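PcyX_EBK42635 (Marine metagenome, PDB 5OWG) probably catalyses the ferredoxin-dependent four-electron reduction of biliverdin to phycoerythrobilin, as a phage-type member of the ferredoxin-dependent bilin reductases. Local coordinates at residues Y32-M37 and N49-N54; E43-V48 and G217-D222; M75-L80 and G92-A97; H117-W122 and N174-K179. All coordinates share one frame; numbering follows the deposited sequence.

In the fold
The four contacts are spread over one domain built around an antiparallel sheet with helices on both faces. Contacts 1 and 2 share strand 47-53, next to the edge strand 30-32, with centres about 17 Å apart. Along the chain their segments alternate: 43-48 falls between 32-37 and 49-54, and contact 2 joins it to residues 217-222 near the C-terminal end. Contacts 3 and 4 both fall inside the long loop that contact 2 closes. Contact 3 is a hairpin of the same sheet; contact 4 packs helix 118-121 on helix 161-179. Leu80 and Tyr176 touch between them. Contacts 2 and 4 lie about 33 Å apart, centre to centre. Early and late parts of the sequence thus meet around one sheet.

Contact 1: residues Y32-M37 and N49-N54; sequences YNEPGM and NRTWNN
The Tyr32 ring lies between Thr51 and Asn53 of strand 47-53. Beyond CB, a chi1 of 71° places CG between the backbone N and the carbonyl carbon. CD1 and CE1 carry one side of the ring under the Asn53 amide, with CE1 3.3 Å from ND2. That amide lies off-centre over the face, its plane 12° from the ring. CE1 also meets Trp52 O at 3.4 Å, near the ring plane. Thr51 OG1 sits over the centre of the opposite face, 3.4 Å from Tyr32 CZ. At the tip, Tyr32 OH is 3.7 Å from Thr51 CB.

The backbone adds a bond from Tyr32 N to Thr51 O (3.0 Å). One water joins Tyr32 O to Thr51 N. A second accepts from Glu34 N and donates to Thr51 OG1. A type II turn from Glu34 to Met37 then brings Met37 SD to 3.4 Å from Asn49 CB. Met37 CE faces Thr51 CG2 tip to tip.

Glu34 forms a salt bridge with Arg59 of the neighbouring strand 57-67. Met37 and Asn49 pack on Phe226 of helix 220-229, while Trp52 points away and meets Leu25 of helix 14-28.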
loop_
_atom_site.group_PDB
_atom_site.type_symbol
_atom_site.label_atom_id
_atom_site.label_comp_id
_atom_site.label_asym_id
_atom_site.label_seq_id
_atom_site.Cartn_x
_atom_site.Cartn_y
_atom_site.Cartn_z
ATOM N N TYR A 32 0.992 -4.665 13.322
ATOM C CA TYR A 32 0.196 -4.120 14.410
ATOM C C TYR A 32 -1.261 -4.073 13.972
ATOM O O TYR A 32 -1.574 -4.133 12.780
ATOM C CB TYR A 32 0.676 -2.720 14.818
ATOM C CG TYR A 32 0.375 -1.652 13.796
ATOM C CD1 TYR A 32 1.206 -1.460 12.700
ATOM C CD2 TYR A 32 -0.739 -0.836 13.926
ATOM C CE1 TYR A 32 0.935 -0.485 11.762
ATOM C CE2 TYR A 32 -1.020 0.142 12.993
ATOM C CZ TYR A 32 -0.179 0.313 11.912
ATOM O OH TYR A 32 -0.452 1.284 10.979
ATOM N N ASN A 33 -2.153 -3.970 14.953
ATOM C CA ASN A 33 -3.592 -3.919 14.702
ATOM C C ASN A 33 -4.020 -2.456 14.709
ATOM O O ASN A 33 -4.112 -1.830 15.767
ATOM C CB ASN A 33 -4.355 -4.728 15.745
ATOM C CG ASN A 33 -4.000 -6.204 15.716
ATOM O OD1 ASN A 33 -3.610 -6.778 16.732
ATOM N ND2 ASN A 33 -4.137 -6.825 14.548
ATOM N N GLU A 34 -4.288 -1.914 13.526
ATOM C CA GLU A 34 -4.689 -0.516 13.422
ATOM C C GLU A 34 -6.146 -0.364 13.849
ATOM O O GLU A 34 -6.995 -1.149 13.415
ATOM C CB GLU A 34 -4.505 -0.003 11.997
ATOM C CG GLU A 34 -4.790 1.484 11.843
ATOM C CD GLU A 34 -4.536 1.990 10.435
ATOM O OE1 GLU A 34 -5.314 1.638 9.524
ATOM O OE2 GLU A 34 -3.556 2.737 10.239
ATOM N N PRO A 35 -6.473 0.618 14.690
ATOM C CA PRO A 35 -7.870 0.794 15.108
ATOM C C PRO A 35 -8.802 0.941 13.913
ATOM O O PRO A 35 -8.549 1.726 12.996
ATOM C CB PRO A 35 -7.826 2.073 15.951
ATOM C CG PRO A 35 -6.431 2.167 16.431
ATOM C CD PRO A 35 -5.577 1.584 15.349
ATOM N N GLY A 36 -9.896 0.177 13.932
ATOM C CA GLY A 36 -10.903 0.221 12.900
ATOM C C GLY A 36 -10.752 -0.841 11.827
ATOM O O GLY A 36 -11.748 -1.211 11.192
ATOM N N MET A 37 -9.534 -1.343 11.613
ATOM C CA MET A 37 -9.297 -2.277 10.519
ATOM C C MET A 37 -9.970 -3.623 10.743
ATOM O O MET A 37 -10.217 -4.344 9.769
ATOM C CB MET A 37 -7.795 -2.487 10.318
ATOM C CG MET A 37 -7.443 -3.097 8.968
ATOM S SD MET A 37 -7.667 -1.930 7.615
ATOM C CE MET A 37 -6.289 -0.815 7.886
ATOM N N ASN A 49 -6.752 -7.229 5.445
ATOM C CA ASN A 49 -6.089 -5.940 5.586
ATOM C C ASN A 49 -5.105 -6.037 6.739
ATOM O O ASN A 49 -5.494 -6.368 7.863
ATOM C CB ASN A 49 -7.100 -4.814 5.825
ATOM C CG ASN A 49 -7.744 -4.326 4.542
ATOM O OD1 ASN A 49 -7.180 -3.489 3.835
ATOM N ND2 ASN A 49 -8.928 -4.843 4.234
ATOM N N ARG A 50 -3.836 -5.749 6.461
ATOM C CA ARG A 50 -2.766 -5.919 7.430
ATOM C C ARG A 50 -1.846 -4.711 7.374
ATOM O O ARG A 50 -1.577 -4.182 6.292
ATOM C CB ARG A 50 -1.979 -7.200 7.144
ATOM C CG ARG A 50 -2.820 -8.459 7.253
ATOM C CD ARG A 50 -2.045 -9.682 6.807
ATOM N NE ARG A 50 -0.971 -10.016 7.736
ATOM C CZ ARG A 50 -0.041 -10.936 7.504
ATOM N NH1 ARG A 50 -0.041 -11.615 6.365
ATOM N NH2 ARG A 50 0.897 -11.172 8.410
ATOM N N THR A 51 -1.361 -4.279 8.537
ATOM C CA THR A 51 -0.525 -3.092 8.617
ATOM C C THR A 51 0.729 -3.377 9.431
ATOM O O THR A 51 0.675 -4.074 10.448
ATOM C CB THR A 51 -1.289 -1.914 9.236
ATOM O OG1 THR A 51 -1.833 -2.303 10.504
ATOM C CG2 THR A 51 -2.413 -1.463 8.310
ATOM N N TRP A 52 1.856 -2.836 8.966
ATOM C CA TRP A 52 3.125 -2.906 9.673
ATOM C C TRP A 52 3.673 -1.497 9.853
ATOM O O TRP A 52 3.231 -0.547 9.201
ATOM C CB TRP A 52 4.177 -3.744 8.923
ATOM C CG TRP A 52 3.826 -5.182 8.663
ATOM C CD1 TRP A 52 4.377 -6.282 9.260
ATOM C CD2 TRP A 52 2.873 -5.678 7.716
ATOM N NE1 TRP A 52 3.821 -7.429 8.747
ATOM C CE2 TRP A 52 2.893 -7.086 7.799
ATOM C CE3 TRP A 52 2.000 -5.069 6.809
ATOM C CZ2 TRP A 52 2.073 -7.892 7.012
ATOM C CZ3 TRP A 52 1.187 -5.872 6.029
ATOM C CH2 TRP A 52 1.230 -7.268 6.135
ATOM N N ASN A 53 4.650 -1.369 10.746
ATOM C CA ASN A 53 5.409 -0.132 10.854
ATOM C C ASN A 53 6.721 -0.418 11.568
ATOM O O ASN A 53 6.887 -1.455 12.217
ATOM C CB ASN A 53 4.622 0.956 11.594
ATOM C CG ASN A 53 4.264 0.560 13.016
ATOM O OD1 ASN A 53 4.952 -0.242 13.647
ATOM N ND2 ASN A 53 3.182 1.129 13.529
ATOM N N ASN A 54 7.657 0.518 11.430
ATOM C CA ASN A 54 8.871 0.509 12.232
ATOM C C ASN A 54 9.278 1.956 12.483
ATOM O O ASN A 54 8.558 2.895 12.127
ATOM C CB ASN A 54 9.984 -0.313 11.561
ATOM C CG ASN A 54 10.610 0.384 10.359
ATOM O OD1 ASN A 54 10.289 1.528 10.038
ATOM N ND2 ASN A 54 11.522 -0.316 9.688
HETATM O O HOH W 1 -2.087 -6.156 10.863
HETATM O O HOH W 2 -4.409 -3.503 11.221
#

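Contact 2: residues E43-V48 and G217-D222; sequences EKLGWV and GLPEED
Trp47 meets Leu218 and Asp222 through an unusual pair of torsions. Its chi1 of -149° is off a staggered value, and chi2 near 0° eclipses CD1 with CA. CD2 and the six-membered ring therefore point away from the backbone, toward the start of helix 220-229.

Leu218 CD1 lies over one face of the indole and makes a CH-pi contact. It is 4.0 Å from the centroid of the six-membered ring and 17° off the normal. CZ2 and CE2 are the ring atoms nearest it, both 3.9 Å from Leu218 CD1. Asp222 makes its closest approach through CB. This atom comes to the ring edge, 3.8 Å from Trp47 CZ3, with Asp222 OD2 a little farther from the same ring atom.

Leu45 adds a second apolar patch. Its CD1 meets Pro219 CD tip to tip at 3.8 Å, and its CB is 4.3 Å from Leu218 CD2. Leu45 belongs to the type I turn Glu43-Gly46 that leads into the strand.

Phe40 and Phe226 also meet the Trp47 ring, and NE1 makes a weak hydrogen bond to Asp63. Gly217 ends helix 210-215 in a Schellman motif, and Pro219 is the N-cap residue of helix 220-229. The short link between these two helices packs on the start of strand 47-53, consistent with the alpha/beta/alpha sandwich of bilin reductases.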
loop_
_atom_site.group_PDB
_atom_site.type_symbol
_atom_site.label_atom_id
_atom_site.label_comp_id
_atom_site.label_asym_id
_atom_site.label_seq_id
_atom_site.Cartn_x
_atom_site.Cartn_y
_atom_site.Cartn_z
ATOM N N GLU A 43 -13.520 -12.957 6.279
ATOM C CA GLU A 43 -13.186 -14.151 5.510
ATOM C C GLU A 43 -14.203 -14.417 4.406
ATOM O O GLU A 43 -13.847 -14.960 3.355
ATOM C CB GLU A 43 -13.093 -15.362 6.438
ATOM C CG GLU A 43 -12.132 -15.185 7.597
ATOM C CD GLU A 43 -11.999 -16.445 8.427
ATOM O OE1 GLU A 43 -12.609 -17.469 8.053
ATOM O OE2 GLU A 43 -11.287 -16.414 9.452
ATOM N N LYS A 44 -15.467 -14.046 4.621
ATOM C CA LYS A 44 -16.497 -14.356 3.635
ATOM C C LYS A 44 -16.363 -13.491 2.389
ATOM O O LYS A 44 -16.692 -13.943 1.287
ATOM C CB LYS A 44 -17.888 -14.190 4.246
ATOM C CG LYS A 44 -18.333 -15.256 5.271
ATOM C CD LYS A 44 -17.361 -16.421 5.498
ATOM C CE LYS A 44 -17.451 -17.492 4.415
ATOM N NZ LYS A 44 -16.665 -18.703 4.777
ATOM N N LEU A 45 -15.890 -12.257 2.538
ATOM C CA LEU A 45 -15.663 -11.368 1.407
ATOM C C LEU A 45 -14.246 -11.471 0.858
ATOM O O LEU A 45 -13.866 -10.663 0.005
ATOM C CB LEU A 45 -15.954 -9.922 1.815
ATOM C CG LEU A 45 -17.374 -9.658 2.318
ATOM C CD1 LEU A 45 -17.434 -8.345 3.082
ATOM C CD2 LEU A 45 -18.358 -9.653 1.160
ATOM N N GLY A 46 -13.468 -12.443 1.322
ATOM C CA GLY A 46 -12.076 -12.536 0.903
ATOM C C GLY A 46 -11.310 -11.252 1.105
ATOM O O GLY A 46 -10.443 -10.905 0.291
ATOM N N TRP A 47 -11.610 -10.527 2.181
ATOM C CA TRP A 47 -10.985 -9.244 2.472
ATOM C C TRP A 47 -9.962 -9.437 3.584
ATOM O O TRP A 47 -10.314 -9.867 4.688
ATOM C CB TRP A 47 -12.038 -8.215 2.885
ATOM C CG TRP A 47 -11.723 -6.787 2.517
ATOM C CD1 TRP A 47 -10.611 -6.323 1.872
ATOM C CD2 TRP A 47 -12.543 -5.639 2.777
ATOM N NE1 TRP A 47 -10.692 -4.959 1.711
ATOM C CE2 TRP A 47 -11.867 -4.515 2.261
ATOM C CE3 TRP A 47 -13.784 -5.454 3.395
ATOM C CZ2 TRP A 47 -12.388 -3.226 2.345
ATOM C CZ3 TRP A 47 -14.301 -4.172 3.478
ATOM C CH2 TRP A 47 -13.603 -3.076 2.955
ATOM N N VAL A 48 -8.702 -9.128 3.290
ATOM C CA VAL A 48 -7.628 -9.163 4.273
ATOM C C VAL A 48 -6.938 -7.808 4.262
ATOM O O VAL A 48 -6.579 -7.299 3.194
ATOM C CB VAL A 48 -6.616 -10.289 3.985
ATOM C CG1 VAL A 48 -5.471 -10.254 4.987
ATOM C CG2 VAL A 48 -7.305 -11.643 4.024
ATOM N N GLY A 217 -17.278 -6.402 -5.324
ATOM C CA GLY A 217 -18.442 -6.865 -4.596
ATOM C C GLY A 217 -18.428 -6.553 -3.118
ATOM O O GLY A 217 -19.026 -7.294 -2.332
ATOM N N LEU A 218 -17.760 -5.469 -2.708
ATOM C CA LEU A 218 -17.736 -5.131 -1.294
ATOM C C LEU A 218 -18.937 -4.263 -0.932
ATOM O O LEU A 218 -19.391 -3.452 -1.746
ATOM C CB LEU A 218 -16.447 -4.394 -0.943
ATOM C CG LEU A 218 -15.155 -5.139 -1.290
ATOM C CD1 LEU A 218 -13.947 -4.244 -1.077
ATOM C CD2 LEU A 218 -15.027 -6.416 -0.470
ATOM N N PRO A 219 -19.478 -4.416 0.278
ATOM C CA PRO A 219 -20.624 -3.593 0.680
ATOM C C PRO A 219 -20.340 -2.109 0.494
ATOM O O PRO A 219 -19.234 -1.630 0.749
ATOM C CB PRO A 219 -20.814 -3.948 2.158
ATOM C CG PRO A 219 -20.243 -5.311 2.295
ATOM C CD PRO A 219 -19.105 -5.386 1.323
ATOM N N GLU A 220 -21.361 -1.374 0.044
ATOM C CA GLU A 220 -21.204 0.066 -0.135
ATOM C C GLU A 220 -20.829 0.744 1.177
ATOM O O GLU A 220 -19.976 1.639 1.200
ATOM C CB GLU A 220 -22.490 0.672 -0.697
ATOM C CG GLU A 220 -22.362 1.177 -2.124
ATOM C CD GLU A 220 -23.584 1.950 -2.580
ATOM O OE1 GLU A 220 -24.475 2.207 -1.743
ATOM O OE2 GLU A 220 -23.655 2.302 -3.776
ATOM N N GLU A 221 -21.456 0.331 2.281
ATOM C CA GLU A 221 -21.177 0.960 3.568
ATOM C C GLU A 221 -19.731 0.728 3.989
ATOM O O GLU A 221 -19.045 1.657 4.431
ATOM C CB GLU A 221 -22.148 0.445 4.637
ATOM C CG GLU A 221 -22.259 -1.073 4.770
ATOM C CD GLU A 221 -23.280 -1.676 3.823
ATOM O OE1 GLU A 221 -23.672 -0.992 2.854
ATOM O OE2 GLU A 221 -23.696 -2.833 4.048
ATOM N N ASP A 222 -19.244 -0.508 3.852
ATOM C CA ASP A 222 -17.853 -0.791 4.187
ATOM C C ASP A 222 -16.904 0.007 3.301
ATOM O O ASP A 222 -15.874 0.503 3.772
ATOM C CB ASP A 222 -17.574 -2.289 4.056
ATOM C CG ASP A 222 -18.344 -3.121 5.064
ATOM O OD1 ASP A 222 -19.153 -2.546 5.820
ATOM O OD2 ASP A 222 -18.135 -4.352 5.099
#

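Contact 3: residues M75-L80 and G92-A97; sequences MAHLCL and GFDIIA
His77 and Asp94 lie side by side on one face of the hairpin, as a non-hydrogen-bonded pair of the antiparallel strands. CG of His77 is anti to its backbone N (chi1 165°). ND1 donates to Asp94 OD1, which lies at the ring edge near its plane. Ring and carboxylate are 14° from coplanar. The modelled separation of ND1 and OD1, 2.3 Å, is too short to be taken literally, and the detailed geometry of this bond is doubtful.

The tight part of the contact is the backbone. Ala76 N donates to Ile95 O at 3.0 Å, and Ile95 N returns a bond to Ala76 O. Phe93 N to Leu78 O (2.8 Å) and Leu78 N to Phe93 O (2.9 Å) form the next pair. This is an antiparallel beta hairpin of strands 73-82 and 90-96, in the central sheet of the bilin reductase fold.

Ala76, Leu78, Phe93 and Ile95 share the face opposite His77, and all four are buried. Ala76 CB is 4.1 Å from Ile95 CG2. Helix 161-179 covers Phe93 through Ile165 and Ala169. On the His77 face, Phe232 meets the imidazole. Farther along that face the Met75-Ile96 end is more open, and both residues are partly exposed. It still holds a close apolar touch, with Ile96 CD1 3.6 Å from Met75 CB.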
loop_
_atom_site.group_PDB
_atom_site.type_symbol
_atom_site.label_atom_id
_atom_site.label_comp_id
_atom_site.label_asym_id
_atom_site.label_seq_id
_atom_site.Cartn_x
_atom_site.Cartn_y
_atom_site.Cartn_z
ATOM N N MET A 75 -7.538 -8.561 -6.268
ATOM C CA MET A 75 -6.836 -7.291 -6.292
ATOM C C MET A 75 -5.964 -7.189 -5.053
ATOM O O MET A 75 -6.142 -7.920 -4.076
ATOM C CB MET A 75 -7.819 -6.111 -6.369
ATOM C CG MET A 75 -8.314 -5.578 -5.027
ATOM S SD MET A 75 -7.166 -4.493 -4.146
ATOM C CE MET A 75 -6.918 -3.173 -5.330
ATOM N N ALA A 76 -5.009 -6.267 -5.108
ATOM C CA ALA A 76 -4.138 -6.018 -3.973
ATOM C C ALA A 76 -3.712 -4.560 -3.990
ATOM O O ALA A 76 -3.561 -3.949 -5.052
ATOM C CB ALA A 76 -2.909 -6.934 -3.989
ATOM N N HIS A 77 -3.528 -4.010 -2.794
ATOM C CA HIS A 77 -3.081 -2.638 -2.615
ATOM C C HIS A 77 -2.011 -2.625 -1.538
ATOM O O HIS A 77 -2.167 -3.263 -0.493
ATOM C CB HIS A 77 -4.252 -1.721 -2.233
ATOM C CG HIS A 77 -3.833 -0.393 -1.686
ATOM N ND1 HIS A 77 -3.610 0.704 -2.489
ATOM C CD2 HIS A 77 -3.607 0.018 -0.415
ATOM C CE1 HIS A 77 -3.260 1.733 -1.738
ATOM N NE2 HIS A 77 -3.250 1.344 -0.477
ATOM N N LEU A 78 -0.918 -1.913 -1.802
ATOM C CA LEU A 78 0.212 -1.862 -0.884
ATOM C C LEU A 78 0.771 -0.449 -0.888
ATOM O O LEU A 78 1.150 0.066 -1.944
ATOM C CB LEU A 78 1.290 -2.879 -1.275
ATOM C CG LEU A 78 2.520 -2.952 -0.365
ATOM C CD1 LEU A 78 2.154 -3.419 1.037
ATOM C CD2 LEU A 78 3.569 -3.869 -0.967
ATOM N N CYS A 79 0.824 0.169 0.290
ATOM C CA CYS A 79 1.280 1.543 0.424
ATOM C C CYS A 79 2.144 1.664 1.669
ATOM O O CYS A 79 1.875 1.031 2.693
ATOM C CB CYS A 79 0.108 2.524 0.518
ATOM S SG CYS A 79 0.610 4.243 0.423
ATOM N N LEU A 80 3.185 2.491 1.572
ATOM C CA LEU A 80 4.101 2.737 2.680
ATOM C C LEU A 80 4.288 4.236 2.857
ATOM O O LEU A 80 4.724 4.922 1.927
ATOM C CB LEU A 80 5.458 2.065 2.443
ATOM C CG LEU A 80 5.659 0.648 2.986
ATOM C CD1 LEU A 80 4.892 -0.378 2.167
ATOM C CD2 LEU A 80 7.142 0.297 3.032
ATOM N N GLY A 92 3.937 2.861 -3.557
ATOM C CA GLY A 92 2.561 2.530 -3.846
ATOM C C GLY A 92 2.492 1.490 -4.938
ATOM O O GLY A 92 3.087 1.670 -6.002
ATOM N N PHE A 93 1.799 0.386 -4.680
ATOM C CA PHE A 93 1.623 -0.676 -5.662
ATOM C C PHE A 93 0.162 -1.090 -5.651
ATOM O O PHE A 93 -0.373 -1.460 -4.600
ATOM C CB PHE A 93 2.523 -1.877 -5.361
ATOM C CG PHE A 93 2.420 -2.982 -6.378
ATOM C CD1 PHE A 93 3.140 -2.928 -7.561
ATOM C CD2 PHE A 93 1.601 -4.073 -6.152
ATOM C CE1 PHE A 93 3.045 -3.941 -8.496
ATOM C CE2 PHE A 93 1.504 -5.092 -7.083
ATOM C CZ PHE A 93 2.227 -5.025 -8.256
ATOM N N ASP A 94 -0.480 -1.019 -6.813
ATOM C CA ASP A 94 -1.887 -1.371 -6.957
ATOM C C ASP A 94 -2.040 -2.225 -8.203
ATOM O O ASP A 94 -1.664 -1.799 -9.302
ATOM C CB ASP A 94 -2.767 -0.120 -7.041
ATOM C CG ASP A 94 -2.771 0.676 -5.750
ATOM O OD1 ASP A 94 -3.083 0.089 -4.693
ATOM O OD2 ASP A 94 -2.456 1.883 -5.792
ATOM N N ILE A 95 -2.582 -3.426 -8.030
ATOM C CA ILE A 95 -2.800 -4.361 -9.125
ATOM C C ILE A 95 -4.218 -4.903 -9.016
ATOM O O ILE A 95 -4.620 -5.399 -7.957
ATOM C CB ILE A 95 -1.765 -5.509 -9.114
ATOM C CG1 ILE A 95 -1.724 -6.205 -10.474
ATOM C CG2 ILE A 95 -2.048 -6.515 -7.998
ATOM C CD1 ILE A 95 -0.838 -5.502 -11.465
ATOM N N ILE A 96 -4.983 -4.774 -10.096
ATOM C CA ILE A 96 -6.276 -5.432 -10.239
ATOM C C ILE A 96 -6.222 -6.273 -11.505
ATOM O O ILE A 96 -5.920 -5.758 -12.587
ATOM C CB ILE A 96 -7.442 -4.427 -10.296
ATOM C CG1 ILE A 96 -8.759 -5.137 -10.643
ATOM C CG2 ILE A 96 -7.160 -3.334 -11.318
ATOM C CD1 ILE A 96 -9.148 -6.244 -9.680
ATOM N N ALA A 97 -6.515 -7.563 -11.366
ATOM C CA ALA A 97 -6.449 -8.484 -12.490
ATOM C C ALA A 97 -7.587 -9.483 -12.401
ATOM O O ALA A 97 -8.348 -9.663 -13.356
ATOM C CB ALA A 97 -5.108 -9.219 -12.510
#

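Contact 4: residues H117-W122 and N174-K179; sequences HPLTKW and NNYIDK
Lys179 lies over one face of the Trp122 indole, and two aromatic interactions follow. CE makes a CH-pi contact, 3.6 Å from the centroid of the five-membered ring. The bend at chi4 (-61°) places NZ 4.5 Å from the same centroid and 20° off the normal, a cation-pi interaction. The nearest ring atoms to Lys179 CE are CE2 and NE1.

The remaining touches are van der Waals. Trp122 CH2, at the far end of the indole, comes to 3.3 Å from Asn175 CB, and the two side chains cross at about a right angle. Leu119 spreads its two methyls between neighbours. CD1 meets Lys179 CB at 3.5 Å, and CD2 meets Tyr176 CD1 at 3.7 Å.

The polar groups bond elsewhere. His117 caps its own helix 118-121 with a weak bond from Leu119 N to ND1. Asn175 ND2 bonds to Ser171 O in its own helix, and Tyr176 OH bonds to Pro89 O in a loop.

The two segments are thus joined without a hydrogen bond between them. The methylenes of Lys179 act as an apolar surface for Leu119 and Trp122, while its ammonium would gain modest electrostatic support from the indole face.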
loop_
_atom_site.group_PDB
_atom_site.type_symbol
_atom_site.label_atom_id
_atom_site.label_comp_id
_atom_site.label_asym_id
_atom_site.label_seq_id
_atom_site.Cartn_x
_atom_site.Cartn_y
_atom_site.Cartn_z
ATOM N N HIS A 117 13.708 14.263 -4.708
ATOM C CA HIS A 117 14.179 13.386 -3.655
ATOM C C HIS A 117 15.033 12.287 -4.271
ATOM O O HIS A 117 14.654 11.736 -5.315
ATOM C CB HIS A 117 13.015 12.766 -2.878
ATOM C CG HIS A 117 13.367 12.383 -1.476
ATOM N ND1 HIS A 117 13.978 11.188 -1.159
ATOM C CD2 HIS A 117 13.200 13.042 -0.306
ATOM C CE1 HIS A 117 14.169 11.127 0.146
ATOM N NE2 HIS A 117 13.707 12.240 0.688
ATOM N N PRO A 118 16.177 11.946 -3.665
ATOM C CA PRO A 118 17.031 10.909 -4.270
ATOM C C PRO A 118 16.345 9.563 -4.436
ATOM O O PRO A 118 16.563 8.889 -5.450
ATOM C CB PRO A 118 18.217 10.824 -3.295
ATOM C CG PRO A 118 18.246 12.139 -2.612
ATOM C CD PRO A 118 16.822 12.583 -2.503
ATOM N N LEU A 119 15.522 9.145 -3.470
ATOM C CA LEU A 119 14.954 7.801 -3.523
ATOM C C LEU A 119 13.997 7.634 -4.698
ATOM O O LEU A 119 13.819 6.516 -5.192
ATOM C CB LEU A 119 14.246 7.473 -2.207
ATOM C CG LEU A 119 13.649 6.065 -2.092
ATOM C CD1 LEU A 119 14.686 4.996 -2.401
ATOM C CD2 LEU A 119 13.069 5.848 -0.704
ATOM N N THR A 120 13.370 8.721 -5.154
ATOM C CA THR A 120 12.543 8.652 -6.356
ATOM C C THR A 120 13.407 8.466 -7.597
ATOM O O THR A 120 13.204 7.528 -8.377
ATOM C CB THR A 120 11.693 9.918 -6.489
ATOM O OG1 THR A 120 10.931 10.124 -5.294
ATOM C CG2 THR A 120 10.745 9.800 -7.682
ATOM N N LYS A 121 14.368 9.371 -7.801
ATOM C CA LYS A 121 15.272 9.285 -8.943
ATOM C C LYS A 121 15.817 7.871 -9.100
ATOM O O LYS A 121 15.842 7.318 -10.204
ATOM C CB LYS A 121 16.411 10.292 -8.777
ATOM C CG LYS A 121 15.932 11.706 -8.482
ATOM C CD LYS A 121 17.066 12.713 -8.529
ATOM C CE LYS A 121 17.289 13.242 -9.934
ATOM N NZ LYS A 121 18.720 13.185 -10.330
ATOM N N TRP A 122 16.264 7.272 -7.999
ATOM C CA TRP A 122 16.498 5.837 -7.989
ATOM C C TRP A 122 15.172 5.117 -8.178
ATOM O O TRP A 122 14.216 5.344 -7.432
ATOM C CB TRP A 122 17.155 5.403 -6.679
ATOM C CG TRP A 122 17.363 3.923 -6.601
ATOM C CD1 TRP A 122 18.508 3.240 -6.884
ATOM C CD2 TRP A 122 16.392 2.939 -6.224
ATOM N NE1 TRP A 122 18.312 1.892 -6.704
ATOM C CE2 TRP A 122 17.020 1.681 -6.301
ATOM C CE3 TRP A 122 15.051 3.001 -5.830
ATOM C CZ2 TRP A 122 16.355 0.496 -5.995
ATOM C CZ3 TRP A 122 14.394 1.825 -5.529
ATOM C CH2 TRP A 122 15.045 0.590 -5.613
ATOM N N ASN A 174 11.891 -4.273 -1.071
ATOM C CA ASN A 174 13.073 -4.561 -0.264
ATOM C C ASN A 174 14.062 -3.404 -0.303
ATOM O O ASN A 174 14.708 -3.092 0.704
ATOM C CB ASN A 174 13.739 -5.849 -0.758
ATOM C CG ASN A 174 14.067 -6.812 0.367
ATOM O OD1 ASN A 174 14.178 -6.420 1.530
ATOM N ND2 ASN A 174 14.233 -8.084 0.022
ATOM N N ASN A 175 14.192 -2.752 -1.461
ATOM C CA ASN A 175 15.097 -1.616 -1.583
ATOM C C ASN A 175 14.502 -0.338 -1.003
ATOM O O ASN A 175 15.252 0.526 -0.533
ATOM C CB ASN A 175 15.473 -1.401 -3.049
ATOM C CG ASN A 175 16.647 -2.257 -3.475
ATOM O OD1 ASN A 175 17.799 -1.867 -3.307
ATOM N ND2 ASN A 175 16.359 -3.433 -4.024
ATOM N N TYR A 176 13.174 -0.190 -1.031
ATOM C CA TYR A 176 12.550 0.979 -0.418
ATOM C C TYR A 176 12.731 0.960 1.094
ATOM O O TYR A 176 13.073 1.981 1.704
ATOM C CB TYR A 176 11.063 1.035 -0.772
ATOM C CG TYR A 176 10.310 2.145 -0.066
ATOM C CD1 TYR A 176 10.219 3.415 -0.623
ATOM C CD2 TYR A 176 9.690 1.924 1.161
ATOM C CE1 TYR A 176 9.533 4.432 0.017
ATOM C CE2 TYR A 176 9.004 2.936 1.811
ATOM C CZ TYR A 176 8.929 4.187 1.233
ATOM O OH TYR A 176 8.249 5.199 1.870
ATOM N N ILE A 177 12.503 -0.197 1.714
ATOM C CA ILE A 177 12.614 -0.318 3.164
ATOM C C ILE A 177 14.035 -0.033 3.622
ATOM O O ILE A 177 14.259 0.365 4.772
ATOM C CB ILE A 177 12.140 -1.720 3.600
ATOM C CG1 ILE A 177 10.653 -1.892 3.271
ATOM C CG2 ILE A 177 12.376 -1.943 5.088
ATOM C CD1 ILE A 177 10.132 -3.310 3.407
ATOM N N ASP A 178 15.016 -0.224 2.739
ATOM C CA ASP A 178 16.410 0.010 3.099
ATOM C C ASP A 178 16.791 1.479 2.943
ATOM O O ASP A 178 17.353 2.083 3.863
ATOM C CB ASP A 178 17.317 -0.872 2.240
ATOM C CG ASP A 178 18.779 -0.466 2.321
ATOM O OD1 ASP A 178 19.184 0.132 3.340
ATOM O OD2 ASP A 178 19.523 -0.737 1.356
ATOM N N LYS A 179 16.503 2.071 1.783
ATOM C CA LYS A 179 16.988 3.418 1.503
ATOM C C LYS A 179 16.202 4.491 2.246
ATOM O O LYS A 179 16.756 5.555 2.543
ATOM C CB LYS A 179 16.940 3.686 -0.001
ATOM C CG LYS A 179 17.837 2.769 -0.817
ATOM C CD LYS A 179 17.683 3.014 -2.310
ATOM C CE LYS A 179 18.606 2.118 -3.124
ATOM N NZ LYS A 179 20.045 2.357 -2.822
#